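PDB 4Y9V: particle-associated lyase from Acinetobacter bacteriophage AP22, which degrades the capsular polysaccharide of Acinetobacter baumannii as a trimeric tailspike lyase of the phage. Local coordinates for the interface of chains A and B. Sequence-based numbering; all coordinates share one arbitrary frame. Chains: chain A/B, Particle-associated lyase.

Contact 1: the interface of chains A and B. Residues chain A 562-565, 617; chain B 553, 593-594.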
ATOM      1  N   ASN A 562     -38.609  -7.331  26.069  1.00  5.42           N
ATOM      2  CA  ASN A 562     -39.865  -6.943  25.452  1.00  5.47           C
ATOM      3  C   ASN A 562     -39.741  -6.856  23.936  1.00  5.44           C
ATOM      4  O   ASN A 562     -38.649  -6.721  23.366  1.00  6.68           O
ATOM      5  CB  ASN A 562     -40.260  -5.606  26.059  1.00  6.72           C
ATOM      6  CG  ASN A 562     -41.716  -5.237  25.914  1.00  7.30           C
ATOM      7  OD1 ASN A 562     -42.551  -5.999  25.423  1.00  8.07           O
ATOM      8  ND2 ASN A 562     -42.006  -4.057  26.437  1.00  8.91           N
ATOM      9  N   LEU A 563     -40.897  -6.926  23.281  1.00  5.78           N
ATOM     10  CA  LEU A 563     -41.032  -6.719  21.859  1.00  5.76           C
ATOM     11  C   LEU A 563     -40.934  -5.236  21.480  1.00  5.79           C
ATOM     12  O   LEU A 563     -41.460  -4.374  22.213  1.00  6.26           O
ATOM     13  CB  LEU A 563     -42.429  -7.182  21.381  1.00  5.92           C
ATOM     14  CG  LEU A 563     -42.777  -8.645  21.638  1.00  6.50           C
ATOM     15  CD1 LEU A 563     -44.218  -8.872  21.230  1.00  7.85           C
ATOM     16  CD2 LEU A 563     -41.825  -9.596  20.940  1.00  8.19           C
ATOM     17  N   VAL A 564     -40.383  -4.931  20.318  1.00  6.03           N
ATOM     18  CA  VAL A 564     -40.463  -3.570  19.812  1.00  6.06           C
ATOM     19  C   VAL A 564     -41.920  -3.190  19.688  1.00  5.78           C
ATOM     20  O   VAL A 564     -42.801  -4.014  19.337  1.00  6.48           O
ATOM     21  CB  VAL A 564     -39.713  -3.441  18.459  1.00  6.29           C
ATOM     22  CG1 VAL A 564     -40.364  -4.193  17.314  1.00  6.88           C
ATOM     23  CG2 VAL A 564     -39.520  -1.968  18.104  1.00  7.14           C
ATOM     24  N   GLY A 565     -42.243  -1.930  19.951  1.00  6.48           N
ATOM     25  CA  GLY A 565     -43.601  -1.452  19.805  1.00  6.85           C
ATOM     26  C   GLY A 565     -44.477  -1.633  21.031  1.00  6.48           C
ATOM     27  O   GLY A 565     -45.641  -1.255  20.997  1.00  8.64           O
ATOM     28  N   TYR A 617     -32.976 -13.360  23.486  1.00  5.13           N
ATOM     29  CA  TYR A 617     -31.795 -12.921  22.767  1.00  5.32           C
ATOM     30  C   TYR A 617     -30.642 -13.827  23.131  1.00  5.24           C
ATOM     31  O   TYR A 617     -30.560 -14.343  24.254  1.00  6.06           O
ATOM     32  CB  TYR A 617     -31.445 -11.485  23.125  1.00  5.53           C
ATOM     33  CG  TYR A 617     -32.533 -10.507  22.824  1.00  5.56           C
ATOM     34  CD1 TYR A 617     -32.659  -9.974  21.553  1.00  5.49           C
ATOM     35  CD2 TYR A 617     -33.443 -10.088  23.798  1.00  5.99           C
ATOM     36  CE1 TYR A 617     -33.654  -9.053  21.244  1.00  5.64           C
ATOM     37  CE2 TYR A 617     -34.424  -9.157  23.506  1.00  6.04           C
ATOM     38  CZ  TYR A 617     -34.524  -8.614  22.237  1.00  5.65           C
ATOM     39  OH  TYR A 617     -35.491  -7.683  22.009  1.00  6.10           O
TER
ATOM     40  N   ALA B 553     -35.120  -2.509  15.629  1.00  9.01           N
ATOM     41  CA  ALA B 553     -34.830  -2.817  17.017  1.00  8.05           C
ATOM     42  C   ALA B 553     -33.672  -3.809  17.084  1.00  6.89           C
ATOM     43  O   ALA B 553     -33.736  -4.880  16.452  1.00  7.90           O
ATOM     44  CB  ALA B 553     -36.076  -3.383  17.680  1.00  9.92           C
ATOM     45  N   VAL B 593     -37.458  -1.848  23.955  1.00  5.55           N
ATOM     46  CA  VAL B 593     -36.493  -1.756  22.873  1.00  5.68           C
ATOM     47  C   VAL B 593     -37.083  -0.888  21.756  1.00  5.68           C
ATOM     48  O   VAL B 593     -38.267  -1.012  21.441  1.00  6.51           O
ATOM     49  CB  VAL B 593     -36.052  -3.132  22.341  1.00  5.67           C
ATOM     50  CG1 VAL B 593     -37.184  -3.914  21.676  1.00  6.27           C
ATOM     51  CG2 VAL B 593     -34.852  -2.997  21.422  1.00  6.62           C
ATOM     52  N   ALA B 594     -36.228  -0.081  21.157  1.00  6.30           N
ATOM     53  CA  ALA B 594     -36.558   0.667  19.947  1.00  6.37           C
ATOM     54  C   ALA B 594     -35.274   0.731  19.106  1.00  6.16           C
ATOM     55  O   ALA B 594     -34.206   0.333  19.555  1.00  6.41           O
ATOM     56  CB  ALA B 594     -37.076   2.042  20.259  1.00  7.50           C
TER
HETATM   57  O   HOH W   1     -40.567   0.147  20.745  0.73  6.94           O
HETATM   58  O   HOH W   2     -40.338  -2.466  23.852  1.00  7.38           O

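Contact 2: the interface of chains A and B. Residues chain A 559-562, 569, 586, 588; chain B 557-558, 588-590.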
ATOM      1  N   SER A 559     -30.547 -13.559  27.145  0.69  4.90           N
ATOM      2  CA  SER A 559     -31.304 -12.540  27.838  0.69  4.98           C
ATOM      3  C   SER A 559     -32.761 -12.541  27.379  0.69  4.68           C
ATOM      4  O   SER A 559     -33.061 -13.072  26.306  0.69  6.25           O
ATOM      5  CB  SER A 559     -30.673 -11.176  27.559  0.69  6.30           C
ATOM      6  OG  SER A 559     -31.133 -10.096  28.360  0.69  9.01           O
ATOM      7  N   VAL A 560     -33.646 -11.967  28.167  1.00  5.20           N
ATOM      8  CA  VAL A 560     -35.083 -11.899  27.872  1.00  5.66           C
ATOM      9  C   VAL A 560     -35.502 -10.439  27.815  1.00  5.41           C
ATOM     10  O   VAL A 560     -35.027  -9.596  28.596  1.00  7.67           O
ATOM     11  CB  VAL A 560     -35.855 -12.726  28.922  1.00  6.57           C
ATOM     12  CG1 VAL A 560     -35.717 -12.241  30.332  1.00  8.86           C
ATOM     13  CG2 VAL A 560     -37.319 -12.862  28.546  1.00  9.06           C
ATOM     14  N   GLY A 561     -36.419 -10.109  26.910  1.00  5.14           N
ATOM     15  CA  GLY A 561     -36.852  -8.744  26.804  1.00  5.46           C
ATOM     16  C   GLY A 561     -38.127  -8.572  26.031  1.00  5.27           C
ATOM     17  O   GLY A 561     -38.672  -9.483  25.398  1.00  5.52           O
ATOM     18  N   ASN A 562     -38.609  -7.331  26.069  1.00  5.42           N
ATOM     19  CA  ASN A 562     -39.865  -6.943  25.452  1.00  5.47           C
ATOM     20  C   ASN A 562     -39.741  -6.856  23.936  1.00  5.44           C
ATOM     21  O   ASN A 562     -38.649  -6.721  23.366  1.00  6.68           O
ATOM     22  CB  ASN A 562     -40.260  -5.606  26.059  1.00  6.72           C
ATOM     23  CG  ASN A 562     -41.716  -5.237  25.914  1.00  7.30           C
ATOM     24  OD1 ASN A 562     -42.551  -5.999  25.423  1.00  8.07           O
ATOM     25  ND2 ASN A 562     -42.006  -4.057  26.437  1.00  8.91           N
ATOM     26  N   TRP A 569     -41.954  -2.888  30.160  1.00  6.51           N
ATOM     27  CA  TRP A 569     -42.425  -3.886  31.109  1.00  6.72           C
ATOM     28  C   TRP A 569     -42.434  -3.323  32.531  1.00  7.20           C
ATOM     29  O   TRP A 569     -41.548  -2.593  32.964  1.00  7.45           O
ATOM     30  CB  TRP A 569     -41.511  -5.107  31.114  1.00  6.65           C
ATOM     31  CG  TRP A 569     -41.729  -6.085  30.011  1.00  6.52           C
ATOM     32  CD1 TRP A 569     -42.770  -6.114  29.127  1.00  7.12           C
ATOM     33  CD2 TRP A 569     -40.925  -7.237  29.721  1.00  6.41           C
ATOM     34  NE1 TRP A 569     -42.644  -7.188  28.302  1.00  7.33           N
ATOM     35  CE2 TRP A 569     -41.542  -7.918  28.646  1.00  6.69           C
ATOM     36  CE3 TRP A 569     -39.764  -7.790  30.279  1.00  6.87           C
ATOM     37  CZ2 TRP A 569     -41.035  -9.096  28.125  1.00  6.91           C
ATOM     38  CZ3 TRP A 569     -39.276  -8.961  29.749  1.00  7.34           C
ATOM     39  CH2 TRP A 569     -39.907  -9.608  28.666  1.00  7.07           C
ATOM     40  N   PRO A 586     -39.177 -14.217  34.537  1.00  7.60           N
ATOM     41  CA  PRO A 586     -38.614 -15.098  33.511  1.00  7.09           C
ATOM     42  C   PRO A 586     -37.108 -15.270  33.666  1.00  6.23           C
ATOM     43  O   PRO A 586     -36.330 -14.404  33.260  1.00  8.25           O
ATOM     44  CB  PRO A 586     -38.922 -14.299  32.246  1.00  8.39           C
ATOM     45  CG  PRO A 586     -38.811 -12.867  32.658  1.00  9.07           C
ATOM     46  CD  PRO A 586     -39.359 -12.848  34.042  1.00  8.84           C
ATOM     47  N   PRO A 588     -33.698 -16.211  32.445  1.00  5.93           N
ATOM     48  CA  PRO A 588     -33.162 -16.587  31.136  1.00  6.07           C
ATOM     49  C   PRO A 588     -32.007 -17.582  31.286  1.00  5.60           C
ATOM     50  O   PRO A 588     -31.159 -17.396  32.167  1.00  6.22           O
ATOM     51  CB  PRO A 588     -32.657 -15.245  30.572  1.00  7.17           C
ATOM     52  CG  PRO A 588     -32.206 -14.474  31.821  1.00  7.88           C
ATOM     53  CD  PRO A 588     -33.203 -14.894  32.906  1.00  6.46           C
TER
ATOM     54  N   ILE B 557     -28.959  -7.591  25.274  0.64  5.82           N
ATOM     55  CA  ILE B 557     -28.601  -8.402  26.425  0.64  5.75           C
ATOM     56  C   ILE B 557     -28.565  -7.509  27.668  0.64  5.76           C
ATOM     57  O   ILE B 557     -27.899  -6.475  27.569  0.64  6.97           O
ATOM     58  CB  ILE B 557     -27.233  -9.063  26.214  0.64  8.83           C
ATOM     59  CG1 ILE B 557     -27.186  -9.943  24.990  0.64 11.50           C
ATOM     60  CG2 ILE B 557     -26.857  -9.848  27.467  0.64  9.29           C
ATOM     61  CD1 ILE B 557     -28.141 -11.069  24.967  0.64 14.36           C
ATOM     62  N   VAL B 558     -29.251  -7.870  28.752  0.62  5.42           N
ATOM     63  CA  VAL B 558     -29.201  -7.146  30.032  0.62  5.21           C
ATOM     64  C   VAL B 558     -28.713  -8.114  31.121  0.62  4.77           C
ATOM     65  O   VAL B 558     -29.190  -9.245  31.194  0.62  6.24           O
ATOM     66  CB  VAL B 558     -30.566  -6.557  30.398  0.62  5.99           C
ATOM     67  CG1 VAL B 558     -30.516  -5.958  31.809  0.62  5.56           C
ATOM     68  CG2 VAL B 558     -30.956  -5.563  29.330  0.62  6.50           C
ATOM     69  N   PRO B 588     -32.885 -10.113  35.600  1.00  5.93           N
ATOM     70  CA  PRO B 588     -32.574  -9.030  34.666  1.00  6.07           C
ATOM     71  C   PRO B 588     -33.383  -9.177  33.373  1.00  5.60           C
ATOM     72  O   PRO B 588     -33.504 -10.295  32.859  1.00  6.22           O
ATOM     73  CB  PRO B 588     -31.070  -9.230  34.395  1.00  7.17           C
ATOM     74  CG  PRO B 588     -30.883 -10.750  34.496  1.00  7.88           C
ATOM     75  CD  PRO B 588     -31.859 -11.180  35.596  1.00  6.46           C
ATOM     76  N   VAL B 589     -33.872  -8.061  32.858  1.00  5.49           N
ATOM     77  CA  VAL B 589     -34.636  -8.029  31.628  1.00  5.33           C
ATOM     78  C   VAL B 589     -34.346  -6.764  30.858  1.00  5.03           C
ATOM     79  O   VAL B 589     -33.924  -5.752  31.429  1.00  5.94           O
ATOM     80  CB  VAL B 589     -36.176  -8.106  31.872  1.00  5.84           C
ATOM     81  CG1 VAL B 589     -36.528  -9.332  32.717  1.00  6.73           C
ATOM     82  CG2 VAL B 589     -36.704  -6.831  32.548  1.00  6.78           C
ATOM     83  N   ASN B 590     -34.644  -6.774  29.548  1.00  5.06           N
ATOM     84  CA  ASN B 590     -34.756  -5.523  28.806  1.00  5.30           C
ATOM     85  C   ASN B 590     -36.241  -5.154  28.714  1.00  5.30           C
ATOM     86  O   ASN B 590     -37.045  -5.855  28.101  1.00  5.81           O
ATOM     87  CB  ASN B 590     -34.144  -5.582  27.406  1.00  5.37           C
ATOM     88  CG  ASN B 590     -34.176  -4.182  26.826  1.00  5.30           C
ATOM     89  OD1 ASN B 590     -33.788  -3.221  27.487  1.00  6.24           O
ATOM     90  ND2 ASN B 590     -34.646  -4.079  25.583  1.00  5.80           N
TER
HETATM   91  O   HOH W   3     -36.055  -6.218  24.339  1.00  6.10           O
HETATM   92  O   HOH W   4     -32.259 -11.140  30.598  1.00  6.83           O

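Contact 3: the interface of chains A and B. Residues chain A 347, 364; chain B 319, 344, 346, 361.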
ATOM      1  N   HIS A 347      -0.316  -5.113  -5.313  1.00  4.68           N
ATOM      2  CA  HIS A 347      -1.017  -4.564  -6.493  1.00  5.17           C
ATOM      3  C   HIS A 347      -0.556  -5.258  -7.763  1.00  5.15           C
ATOM      4  O   HIS A 347      -0.431  -4.635  -8.825  1.00  6.80           O
ATOM      5  CB  HIS A 347      -0.914  -3.026  -6.554  1.00  6.43           C
ATOM      6  CG  HIS A 347      -1.877  -2.346  -5.596  1.00  7.52           C
ATOM      7  ND1 HIS A 347      -1.665  -1.765  -4.399  1.00 10.47           N
ATOM      8  CD2 HIS A 347      -3.214  -2.261  -5.810  1.00  7.89           C
ATOM      9  CE1 HIS A 347      -2.859  -1.294  -3.925  1.00  9.05           C
ATOM     10  NE2 HIS A 347      -3.784  -1.614  -4.767  1.00 11.59           N
ATOM     11  N   ASN A 364      -3.125  -6.699  -1.891  1.00  4.42           N
ATOM     12  CA  ASN A 364      -3.822  -5.954  -2.937  1.00  4.71           C
ATOM     13  C   ASN A 364      -3.654  -6.612  -4.319  1.00  4.73           C
ATOM     14  O   ASN A 364      -3.689  -5.886  -5.328  1.00  5.63           O
ATOM     15  CB  ASN A 364      -3.368  -4.489  -2.977  1.00  5.53           C
ATOM     16  CG  ASN A 364      -3.577  -3.838  -1.627  1.00  6.21           C
ATOM     17  OD1 ASN A 364      -4.683  -3.799  -1.124  1.00  7.32           O
ATOM     18  ND2 ASN A 364      -2.462  -3.373  -1.053  1.00  7.07           N
TER
ATOM     19  N   TYR B 319      -2.630   1.557 -12.075  0.51  5.70           N
ATOM     20  CA  TYR B 319      -2.125   1.811 -10.737  0.51  5.42           C
ATOM     21  C   TYR B 319      -1.397   3.163 -10.733  0.51  5.45           C
ATOM     22  O   TYR B 319      -0.320   3.261 -11.316  0.51  6.39           O
ATOM     23  CB  TYR B 319      -1.239   0.636 -10.297  0.51  6.64           C
ATOM     24  CG  TYR B 319      -0.680   0.850  -8.903  0.51  6.55           C
ATOM     25  CD1 TYR B 319      -1.499   0.726  -7.796  0.51  6.52           C
ATOM     26  CD2 TYR B 319       0.608   1.249  -8.632  0.51  8.52           C
ATOM     27  CE1 TYR B 319      -1.077   0.931  -6.510  0.51  7.23           C
ATOM     28  CE2 TYR B 319       1.026   1.451  -7.352  0.51  8.91           C
ATOM     29  CZ  TYR B 319       0.181   1.297  -6.259  0.51  7.88           C
ATOM     30  OH  TYR B 319       0.662   1.490  -4.991  0.51  9.78           O
ATOM     31  N   VAL B 344      -6.682   1.642  -9.606  0.51  4.78           N
ATOM     32  CA  VAL B 344      -6.492   2.201  -8.264  0.51  4.93           C
ATOM     33  C   VAL B 344      -5.653   3.487  -8.352  0.51  4.39           C
ATOM     34  O   VAL B 344      -4.672   3.557  -9.085  0.51  5.22           O
ATOM     35  CB  VAL B 344      -5.820   1.195  -7.322  0.51  6.03           C
ATOM     36  CG1 VAL B 344      -4.526   0.638  -7.884  0.51  7.96           C
ATOM     37  CG2 VAL B 344      -5.622   1.779  -5.886  0.51  6.83           C
ATOM     38  N   ASP B 346      -3.553   5.304  -5.370  1.00  4.75           N
ATOM     39  CA  ASP B 346      -3.009   4.992  -4.038  1.00  4.83           C
ATOM     40  C   ASP B 346      -2.064   6.084  -3.622  1.00  4.87           C
ATOM     41  O   ASP B 346      -1.183   6.497  -4.381  1.00  5.56           O
ATOM     42  CB  ASP B 346      -2.276   3.652  -4.094  1.00  6.11           C
ATOM     43  CG  ASP B 346      -1.817   3.144  -2.736  1.00  7.98           C
ATOM     44  OD1 ASP B 346      -2.523   3.291  -1.747  1.00  7.63           O
ATOM     45  OD2 ASP B 346      -0.774   2.467  -2.681  1.00 16.78           O
ATOM     46  N   GLU B 361     -10.454   1.238  -6.852  1.00  4.42           N
ATOM     47  CA  GLU B 361     -10.073   1.627  -5.488  1.00  4.39           C
ATOM     48  C   GLU B 361      -9.434   3.001  -5.456  1.00  4.44           C
ATOM     49  O   GLU B 361      -8.638   3.354  -6.331  1.00  4.89           O
ATOM     50  CB  GLU B 361      -9.089   0.583  -4.919  1.00  4.84           C
ATOM     51  CG  GLU B 361      -8.621   0.833  -3.489  1.00  5.38           C
ATOM     52  CD  GLU B 361      -7.904  -0.358  -2.860  1.00  6.04           C
ATOM     53  OE1 GLU B 361      -7.293  -1.145  -3.620  1.00  8.03           O
ATOM     54  OE2 GLU B 361      -7.929  -0.470  -1.622  1.00  7.41           O
TER
HETATM   55  O   HOH W   5      -6.675  -1.758  -6.137  0.23  9.25           O
HETATM   56  O   HOH W   6      -6.947  -3.747  -2.848  1.00 10.07           O
HETATM   57  O   HOH W   7      -5.776  -1.380  -0.227  1.00 11.56           O

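Contact 4: the interface of chains A and B. Residues chain A 24-26, 29; chain B 23, 28-31.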
ATOM      1  N   ASN A  24      45.262  13.622 -46.159  1.00 29.45           N
ATOM      2  CA  ASN A  24      43.868  13.375 -46.162  1.00 19.82           C
ATOM      3  C   ASN A  24      43.425  12.579 -44.935  1.00 13.38           C
ATOM      4  O   ASN A  24      42.281  12.116 -44.935  1.00 20.53           O
ATOM      5  CB  ASN A  24      43.319  12.652 -47.407  1.00 31.45           C
ATOM      6  CG  ASN A  24      43.160  13.806 -48.414  1.00 39.75           C
ATOM      7  OD1 ASN A  24      42.091  14.427 -48.521  1.00 51.88           O
ATOM      8  ND2 ASN A  24      44.290  14.065 -49.061  1.00 50.47           N
ATOM      9  N   SER A  25      44.227  12.492 -43.927  1.00 12.74           N
ATOM     10  CA  SER A  25      43.879  11.849 -42.673  0.66 11.13           C
ATOM     11  C   SER A  25      43.088  12.786 -41.777  1.00  9.44           C
ATOM     12  O   SER A  25      43.362  13.980 -41.761  1.00 10.84           O
ATOM     13  CB  SER A  25      45.219  11.511 -42.038  0.66 12.17           C
ATOM     14  OG  SER A  25      44.973  10.998 -40.733  0.66 11.38           O
ATOM     15  N   ALA A  26      42.190  12.243 -40.980  1.00  9.17           N
ATOM     16  CA  ALA A  26      41.511  13.040 -39.955  1.00  7.98           C
ATOM     17  C   ALA A  26      42.517  13.629 -38.967  1.00  8.51           C
ATOM     18  O   ALA A  26      42.281  14.699 -38.390  1.00  9.56           O
ATOM     19  CB  ALA A  26      40.456  12.229 -39.231  1.00  9.12           C
ATOM     20  N   ILE A  29      43.506  17.335 -39.877  1.00 10.18           N
ATOM     21  CA  ILE A  29      42.459  18.371 -39.824  1.00 10.47           C
ATOM     22  C   ILE A  29      42.381  18.889 -38.406  1.00 10.06           C
ATOM     23  O   ILE A  29      42.354  18.078 -37.476  1.00 11.78           O
ATOM     24  CB  ILE A  29      41.135  17.801 -40.308  1.00 10.53           C
ATOM     25  CG1 ILE A  29      41.243  17.233 -41.738  1.00 11.38           C
ATOM     26  CG2 ILE A  29      40.028  18.811 -40.190  1.00 11.67           C
ATOM     27  CD1 ILE A  29      41.789  18.172 -42.798  1.00 14.24           C
TER
ATOM     28  N   ALA B  23      38.584  18.200 -52.959  1.00 50.28           N
ATOM     29  CA  ALA B  23      39.462  17.542 -51.976  1.00 45.30           C
ATOM     30  C   ALA B  23      39.033  17.941 -50.569  1.00 42.60           C
ATOM     31  O   ALA B  23      39.500  17.449 -49.539  1.00 44.64           O
ATOM     32  CB  ALA B  23      40.924  17.887 -52.201  1.00 53.31           C
ATOM     33  N   ALA B  28      36.586  12.904 -48.398  1.00 11.32           N
ATOM     34  CA  ALA B  28      38.014  12.805 -48.751  1.00 12.77           C
ATOM     35  C   ALA B  28      38.911  12.604 -47.550  1.00 12.38           C
ATOM     36  O   ALA B  28      40.103  12.406 -47.755  1.00 16.77           O
ATOM     37  CB  ALA B  28      38.395  14.058 -49.547  1.00 18.40           C
ATOM     38  N   ILE B  29      38.373  12.698 -46.366  1.00 10.18           N
ATOM     39  CA  ILE B  29      39.142  12.617 -45.111  1.00 10.47           C
ATOM     40  C   ILE B  29      38.964  11.229 -44.538  1.00 10.06           C
ATOM     41  O   ILE B  29      37.829  10.749 -44.481  1.00 11.78           O
ATOM     42  CB  ILE B  29      38.688  13.704 -44.149  1.00 10.53           C
ATOM     43  CG1 ILE B  29      38.830  15.111 -44.766  1.00 11.38           C
ATOM     44  CG2 ILE B  29      39.397  13.598 -42.828  1.00 11.67           C
ATOM     45  CD1 ILE B  29      40.200  15.476 -45.307  1.00 14.24           C
ATOM     46  N   LEU B  30      40.076  10.604 -44.134  0.55  9.40           N
ATOM     47  CA  LEU B  30      40.047   9.221 -43.681  0.55  8.37           C
ATOM     48  C   LEU B  30      40.200   9.123 -42.163  0.55  7.52           C
ATOM     49  O   LEU B  30      41.190   9.594 -41.634  0.55  7.82           O
ATOM     50  CB  LEU B  30      41.193   8.525 -44.435  0.55 11.68           C
ATOM     51  CG  LEU B  30      41.266   7.017 -44.337  0.55 13.26           C
ATOM     52  CD1 LEU B  30      39.960   6.378 -44.788  0.55 13.36           C
ATOM     53  CD2 LEU B  30      42.454   6.519 -45.170  0.55 17.78           C
ATOM     54  N   ASP B  31      39.200   8.538 -41.488  1.00  8.16           N
ATOM     55  CA  ASP B  31      39.344   8.188 -40.096  1.00  7.76           C
ATOM     56  C   ASP B  31      40.341   7.032 -39.973  1.00  7.07           C
ATOM     57  O   ASP B  31      40.465   6.242 -40.908  1.00  8.01           O
ATOM     58  CB  ASP B  31      37.965   7.810 -39.547  1.00  8.37           C
ATOM     59  CG  ASP B  31      37.978   7.434 -38.065  1.00  8.02           C
ATOM     60  OD1 ASP B  31      37.959   8.338 -37.220  1.00  9.03           O
ATOM     61  OD2 ASP B  31      37.971   6.175 -37.789  1.00  9.40           O
TER
HETATM   62  O   HOH W   8      43.674   8.308 -41.136  1.00 14.90           O

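Contact 1: the interface of chains A and B
CG1 of B:Val593 lies against the backbone N and CA of A:Val564, 3.8 Å from CA, while the side chain of A:Val564 turns to B:Ala553. This CG1 takes the crowded position between its own N and carbonyl carbon (chi1 65°), which turns the methyl towards the backbone of A:Asn562 to A:Val564. The same methyl rests 3.6 Å from the carbonyl O of A:Asn562, a van der Waals contact. CB of B:Ala553 touches both CB and CG2 of A:Val564 at 3.7 Å. CG2 of A:Val564, anti to the backbone N, also lies 3.7 Å from the carbonyl O of B:Val593. From another side the phenol tip of A:Tyr617 reaches B:Val593 tip to tip, OH to CG1 4.1 Å. At the rim two waters join the backbones. Water 2 takes the N-H of B:Val593 (N to water 2.9 Å) and also meets the carbonyl O of A:Leu563. Water 1 spans A:Gly565 N and the carbonyl O of B:Val593, 2.7 Å from the latter. B:Val593 lies near the end of strand 586-594, facing a loop that follows strand 555-561 of chain A, within the Ig-like C-terminal region of the tailspike.

Contact 2: the interface of chains A and B
B:Asn590 is gripped through its backbone by A:Val560 and A:Asn562: its N donates to the carbonyl O of A:Val560 at 3.0 Å, and its O accepts from N of A:Asn562, almost in line with the carbonyl (C=O...N 166°). This pair of bonds, either side of A:Gly561, forms a short parallel bridge between strand 555-561 of chain A and strand 586-594 of chain B in the Ig-like C-terminal region. A:Ser559, which buries about as much surface as B:Asn590, links instead to strand 555-561 of chain B. Its hydroxyl, anti to the backbone N (chi1 -168°), points at chain B and receives a nearly straight bond from N of B:Val558, 2.9 Å from OG. CB of A:Ser559 packs against CD1 of B:Ile557 at 3.6 Å. B:Val589, next in buried surface, has two apolar partners. Its CG1 lies beside CG1 of A:Val560, the two side chains pointing the same way, while its CB and CG2 meet CZ3 and CE3 of the A:Trp569 indole, both at 3.9 Å. CB of A:Asn562 and the carbonyl O of B:Asn590 stand over the rim of one face of that indole. Water 3 connects the amide ND2 of B:Asn590 with the carbonyl O of A:Asn562. Water 4 joins OG of A:Ser559, N of A:Val560 and the carbonyl O of B:Pro588, lying 2.7 Å from OG.

Contact 3: the interface of chains A and B
A lateral subunit interface of the tailspike trimer, built on parallel beta-helices of the pectin lyase-like family, brings A:His347 against B:Tyr319, B:Val344 and B:Glu361 and helps hold neighbouring helices together along their length. The imidazole is sandwiched. CE1 at the edge of the B:Tyr319 phenol sits 3.4 Å above one face of the A:His347 ring, offset towards its rim, with the two side chains crossing at about a right angle. Over the centre of the opposite face lies CB of A:Asn364, which backs the ring from its own chain. CG of A:His347, beside its backbone N (chi1 -78°), carries the ring outward to chain B, where CD2 packs on the CG1 methyl of B:Val344 at 3.8 Å. B:Glu361 reaches in with an extended side chain and places OE1 in the plane of the imidazole at its edge, 3.7 Å from NE2 of A:His347. Water 5 bridges the two from beside this gap, 3.2 Å from NE2 of A:His347 and 2.7 Å from OE1 of B:Glu361. Two further waters tie both carboxylate oxygens of B:Glu361 to OD1 of A:Asn364: water 6 through OE1 and water 7 through OE2. The phenol of B:Tyr319 is held in place by donating from OH to OD2 of B:Asp346 at 2.9 Å, on the lone pair directed away from the other carboxylate oxygen.

Contact 4: the interface of chains A and B
A:Ser25 and B:Leu30 pair as a short parallel beta bridge near the N-termini of the tailspike chains: the carbonyl O of A:Asn24, a poorly ordered residue, accepts from N of B:Leu30 at 2.8 Å, and A:Ala26 N donates to the O of B:Leu30. The first bond lies in the plane of its carbonyl; in the second the donor stands about 41° above that plane. The same O of B:Leu30 also meets water 8, which lies 3.0 Å from the hydroxyl OG of A:Ser25. B:Ile29, just before B:Leu30, carries the apolar side. Its CG2, anti to the backbone N, presses on CA of A:Ala26 at 3.6 Å. Its CG1 branch stands beside the backbone N (chi1 -57°) and sends CD1 towards A:Ile29, where the two isoleucines meet tip to tip, CD1 to CD1 4.0 Å. A:Asn24 buries the most surface in the patch despite its poor order. As modelled, its side-chain OD1 faces the carbonyl O of B:Ala28, two acceptors; the amide may be turned the other way round, with ND2 as donor, so this pairing is doubtful. B:Ala28 ends the 3-10 turn 26-28 of chain B, while A:Ala26 begins the equivalent turn of chain A.

Contact 1 and contact 2 are neighbours, about 10 Å apart, all distances here being measured between C-alpha centres; they share A:Asn562 and both use strand 586-594 of chain B, so the direct strand pairing of one continues into the water-bridged apolar patch of the other. Contact 3, in the beta-helical body, lies about 44 Å from contact 1 and 48 Å from contact 2. Contact 4, close to the N-termini, is about 60 Å from contact 3 and 108 Å from contact 2. The two chains therefore touch at both ends and in the middle, which probably keeps the elongated subunits of the trimer in register.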